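Local coordinates for protein malyl-CoA lyase/beta-methylmalyl-CoA lyase (Methylobacterium extorquens, PDB 5UGR) that is a magnesium-binding lyase of the HpcH/HpaI aldolase/citrate lyase family, built on a TIM barrel and found here as an assembly of six chains, at residues Asn70-Ile75 / Arg98-Leu103; Ala273-Ala278 / Ala313-Ala318. One frame throughout, in Å; residues are numbered along the deposited sequence. Where two conformers were deposited one is given.

Contact 1 of 2, residues Asn70-Ile75 / Arg98-Leu103; sequences NKTMMI and RLDMIL
Ile75 and Ile102 lie side by side on adjacent parallel strands of a TIM barrel, 72-76 and 101-104, which helix 85-95 joins into a beta-alpha-beta unit. Their side chains point the same way, with CG1 of Ile75 4.1 Å from CG1 of Ile102. Leu99 crosses Ile75 at about a right angle, its CD1 lying against Ile75 CG2, so both branches of Ile75 are met. The opposite face of the sheet carries Met74 and Met101, and Met74 reaches Glu17 and Glu136 on other strands, as befits the barrel interior. In the conformer described, Met74 CG is anti to its backbone N (chi1 -170°), and SD rests 3.7 Å from Leu103 CB. Met73 O accepts from both Asp100 N and Met101 N, and bonds from Ile75 N to Met101 O and Leu103 N to Ile75 O continue the register. Before the strands pair, Arg98 turns its guanidinium edge to the other segment: NH2 donates a nearly straight hydrogen bond (170°) to Lys71 O at 2.9 Å, in the carbonyl plane on a lone pair and close to the guanidinium plane, while Met73 CG sits over one face, 3.5 Å from NH1. NH1 forms a salt bridge with Asp100 OD2 from above the carboxylate plane; Asp100 OD1 pairs with Lys131. OD2 has a second donor, Met73 N, on its anti lone pair at 2.8 Å (N-H...O 170°).

Contact 2 of 2, residues Ala273-Ala278 / Ala313-Ala318; sequences AEVTKA and ALIQKA
Between segments 273-278 and 313-318 the backbones come nearest at Ala278 and Ile315, CA to CA 6.6 Å. The short side chain of Ala278 lets the tip of Ile315 come in over it, with CD1 3.6 Å from Ala278 CB. Ile315 CG1 is anti to the carbonyl carbon, and a chi2 of -45° folds CD1 round instead of extending it. That methyl fills the hollow one helical turn long between Val275 and Ala278, touching Val275 CG1 and the carbonyl oxygen of Val275 as well as the alanine.

The exchange is mutual. Val275 offers its forked end to the partner helix: CG1 fits between Ile315 CD1 and Ala318 CB, and the small knob of Ala318 is held between both methyls, CG1 and CG2 each lying 3.9 Å from its CB. A second protrusion, CD2 of Leu314 in the conformer described, enters between Glu274 and Ala278. The Leu314 side chain crosses that of Glu274 at about a right angle, its CD2 3.8 Å from Glu274 CG and 3.5 Å from Glu274 O. The same methyl comes within 4.0 Å of Ala278 CB, which is touched by both Leu314 and Ile315. Glu274 OE1 is turned to Ser271 N, to which it is hydrogen-bonded, and the residue also packs on Arg173 of a second subunit. Pro270 adds to the apolar surface by touching both Val275 and Leu314, and Ile315 continues along its partner helix onto Leu282.

The axes of the two short segments approach to 9.3 Å, with 123° between their N-to-C directions. Ala278 is the low point taken by Ile315 and Leu314 in this steeply crossed helix-helix interface between two C-terminal helices that follow the last strand of the TIM barrel and are linked through the small antiparallel hairpin 296-298/301-303.

Contact 1 belongs to the barrel wall, contact 2 to the helices that follow the barrel in the chain. Their centres lie 24 Å apart and their nearest atoms about 9 Å, so they do not touch. Arg12, before the first barrel strand, is nevertheless a partner of both: it packs on Thr72 and Met101 of contact 1, while its backbone oxygen accepts a hydrogen bond from Lys317 NZ in segment 313-318. Contact 1 is near a metal, the side chain of Leu103 being about 9 Å from a bound magnesium ion. The magnesium site is formed by Asp45, Glu140 and Asp167, which follow barrel strands 38-42, 134-139 and 158-163, and neither contact supplies one of these residues.

Contact 1 of 2, residues Asn70-Ile75 / Arg98-Leu103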
# COMPACT_ATOMS: atom_id res chain seq x y z
N ASN A 70 0.88 34.37 26.26
CA ASN A 70 1.59 33.27 25.71
C ASN A 70 0.66 32.13 25.29
O ASN A 70 1.13 30.99 25.14
CB ASN A 70 2.64 32.76 26.69
CG ASN A 70 3.64 31.81 26.07
OD1 ASN A 70 4.04 30.80 26.74
ND2 ASN A 70 4.06 32.03 24.86
N LYS A 71 -0.63 32.43 25.11
CA LYS A 71 -1.57 31.38 24.63
C LYS A 71 -1.17 30.85 23.28
O LYS A 71 -0.61 31.57 22.45
CB LYS A 71 -3.01 31.92 24.60
CG LYS A 71 -3.58 32.23 26.01
CD LYS A 71 -4.92 32.84 25.78
CE LYS A 71 -5.65 33.16 27.03
NZ LYS A 71 -4.96 34.21 27.78
N THR A 72 -1.42 29.57 23.04
CA THR A 72 -1.31 29.03 21.68
C THR A 72 -2.55 29.50 20.91
O THR A 72 -3.67 29.09 21.25
CB THR A 72 -1.19 27.52 21.67
OG1 THR A 72 -0.04 27.11 22.41
CG2 THR A 72 -1.12 26.96 20.27
N MET A 73 -2.34 30.31 19.87
CA MET A 73 -3.44 30.93 19.13
C MET A 73 -3.62 30.23 17.80
O MET A 73 -2.68 30.06 17.00
CB MET A 73 -3.17 32.43 18.93
CG MET A 73 -3.23 33.23 20.22
SD MET A 73 -4.77 33.02 21.18
CE MET A 73 -6.01 33.50 19.96
N MET A 74 -4.88 29.84 17.56
CA MET A 74 -5.24 29.02 16.40
C MET A 74 -6.45 29.61 15.69
O MET A 74 -7.22 30.35 16.29
CB MET A 74 -5.53 27.59 16.92
CG MET A 74 -5.71 26.48 15.88
SD MET A 74 -5.34 24.85 16.59
CE MET A 74 -6.63 24.72 17.84
N ILE A 75 -6.63 29.24 14.43
CA ILE A 75 -7.90 29.47 13.75
C ILE A 75 -8.44 28.12 13.27
O ILE A 75 -7.66 27.24 12.85
CB ILE A 75 -7.77 30.40 12.54
CG1 ILE A 75 -6.67 29.96 11.53
CG2 ILE A 75 -7.54 31.83 12.99
CD1 ILE A 75 -6.47 30.77 10.27
N ARG A 98 1.05 36.76 14.68
CA ARG A 98 0.70 36.20 16.00
C ARG A 98 0.14 34.79 15.93
O ARG A 98 0.21 34.04 16.88
CB ARG A 98 -0.23 37.13 16.78
CG ARG A 98 -0.64 36.68 18.18
CD ARG A 98 0.57 36.55 19.06
NE ARG A 98 0.31 36.05 20.40
CZ ARG A 98 0.17 34.74 20.67
NH1 ARG A 98 0.17 33.84 19.68
NH2 ARG A 98 -0.00 34.35 21.93
N LEU A 99 -0.47 34.44 14.80
CA LEU A 99 -1.04 33.10 14.66
C LEU A 99 0.03 32.04 14.89
O LEU A 99 1.10 32.08 14.28
CB LEU A 99 -1.67 32.96 13.28
CG LEU A 99 -2.49 31.69 13.08
CD1 LEU A 99 -3.71 31.61 13.97
CD2 LEU A 99 -2.83 31.52 11.60
N ASP A 100 -0.34 31.04 15.72
CA ASP A 100 0.53 29.92 15.98
C ASP A 100 0.18 28.64 15.19
O ASP A 100 1.09 27.88 14.79
CB ASP A 100 0.53 29.57 17.46
CG ASP A 100 1.05 30.71 18.35
OD1 ASP A 100 2.17 31.21 18.05
OD2 ASP A 100 0.31 31.06 19.31
N MET A 101 -1.13 28.40 15.00
CA MET A 101 -1.56 27.12 14.47
C MET A 101 -2.83 27.26 13.65
O MET A 101 -3.58 28.23 13.81
CB MET A 101 -1.83 26.12 15.60
CG MET A 101 -0.57 25.72 16.41
SD MET A 101 -0.88 24.40 17.60
CE MET A 101 -1.09 23.04 16.44
N ILE A 102 -3.05 26.26 12.80
CA ILE A 102 -4.31 26.12 12.06
C ILE A 102 -4.96 24.79 12.43
O ILE A 102 -4.26 23.75 12.48
CB ILE A 102 -4.05 26.18 10.53
CG1 ILE A 102 -3.63 27.60 10.13
CG2 ILE A 102 -5.28 25.74 9.75
CD1 ILE A 102 -3.13 27.75 8.71
N LEU A 103 -6.23 24.87 12.79
CA LEU A 103 -7.10 23.72 13.07
C LEU A 103 -7.89 23.43 11.77
O LEU A 103 -8.69 24.25 11.30
CB LEU A 103 -8.01 23.97 14.26
CG LEU A 103 -9.14 22.99 14.53
CD1 LEU A 103 -8.60 21.56 14.61
CD2 LEU A 103 -9.85 23.36 15.82

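Contact 2 of 2, residues Ala273-Ala278 / Ala313-Ala318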
# COMPACT_ATOMS: atom_id res chain seq x y z
N ALA A 273 3.60 12.99 40.79
CA ALA A 273 4.35 11.79 40.68
C ALA A 273 4.84 11.57 39.24
O ALA A 273 5.99 11.19 39.02
CB ALA A 273 3.51 10.61 41.14
N GLU A 274 4.00 11.83 38.23
CA GLU A 274 4.46 11.60 36.87
C GLU A 274 5.50 12.62 36.44
O GLU A 274 6.43 12.26 35.69
CB GLU A 274 3.29 11.42 35.87
CG GLU A 274 2.65 12.64 35.36
CD GLU A 274 1.31 12.27 34.61
OE1 GLU A 274 0.20 12.56 35.16
OE2 GLU A 274 1.36 11.67 33.49
N VAL A 275 5.40 13.85 36.95
CA VAL A 275 6.40 14.88 36.67
C VAL A 275 7.71 14.48 37.35
O VAL A 275 8.77 14.57 36.74
CB VAL A 275 5.92 16.27 37.07
CG1 VAL A 275 7.01 17.33 36.98
CG2 VAL A 275 4.70 16.70 36.17
N THR A 276 7.64 14.09 38.63
CA THR A 276 8.83 13.63 39.33
C THR A 276 9.55 12.48 38.63
O THR A 276 10.79 12.58 38.42
CB THR A 276 8.50 13.30 40.78
OG1 THR A 276 8.14 14.54 41.41
CG2 THR A 276 9.70 12.62 41.49
N LYS A 277 8.79 11.49 38.15
CA LYS A 277 9.41 10.39 37.39
C LYS A 277 10.12 10.88 36.15
O LYS A 277 11.24 10.41 35.83
CB LYS A 277 8.40 9.32 37.02
CG LYS A 277 8.98 8.19 36.17
CD LYS A 277 8.05 7.00 35.95
CE LYS A 277 8.93 5.77 35.71
NZ LYS A 277 8.17 4.56 35.31
N ALA A 278 9.46 11.76 35.41
CA ALA A 278 10.08 12.37 34.23
C ALA A 278 11.39 13.13 34.60
O ALA A 278 12.41 12.99 33.89
CB ALA A 278 9.11 13.25 33.43
N ALA A 313 9.06 15.55 26.78
CA ALA A 313 7.81 16.24 26.40
C ALA A 313 6.99 16.61 27.66
O ALA A 313 6.47 17.78 27.79
CB ALA A 313 6.99 15.39 25.43
N LEU A 314 6.90 15.67 28.60
CA LEU A 314 6.13 15.93 29.81
C LEU A 314 6.73 17.08 30.62
O LEU A 314 5.99 17.91 31.18
CB LEU A 314 5.99 14.71 30.69
CG LEU A 314 5.15 14.89 31.96
CD1 LEU A 314 3.73 15.32 31.61
CD2 LEU A 314 5.17 13.59 32.73
N ILE A 315 8.05 17.13 30.70
CA ILE A 315 8.72 18.20 31.42
C ILE A 315 8.51 19.55 30.78
O ILE A 315 8.32 20.56 31.47
CB ILE A 315 10.18 17.91 31.66
CG1 ILE A 315 10.35 16.75 32.67
CG2 ILE A 315 10.92 19.14 32.19
CD1 ILE A 315 9.48 16.80 33.92
N GLN A 316 8.53 19.60 29.45
CA GLN A 316 8.31 20.88 28.79
C GLN A 316 6.93 21.43 29.15
O GLN A 316 6.74 22.63 29.34
CB GLN A 316 8.51 20.78 27.25
CG GLN A 316 9.98 20.66 26.78
CD GLN A 316 10.91 21.81 27.18
OE1 GLN A 316 12.00 21.57 27.72
NE2 GLN A 316 10.50 23.06 26.93
N LYS A 317 5.96 20.54 29.19
CA LYS A 317 4.59 20.84 29.63
C LYS A 317 4.45 21.28 31.12
O LYS A 317 3.77 22.29 31.43
CB LYS A 317 3.64 19.66 29.28
CG LYS A 317 3.11 19.61 27.83
CD LYS A 317 4.03 18.94 26.80
CE LYS A 317 3.40 17.81 25.98
NZ LYS A 317 2.64 18.23 24.74
N ALA A 318 5.14 20.58 32.02
CA ALA A 318 5.19 20.95 33.44
C ALA A 318 5.85 22.32 33.63
O ALA A 318 5.44 23.15 34.45
CB ALA A 318 5.93 19.89 34.24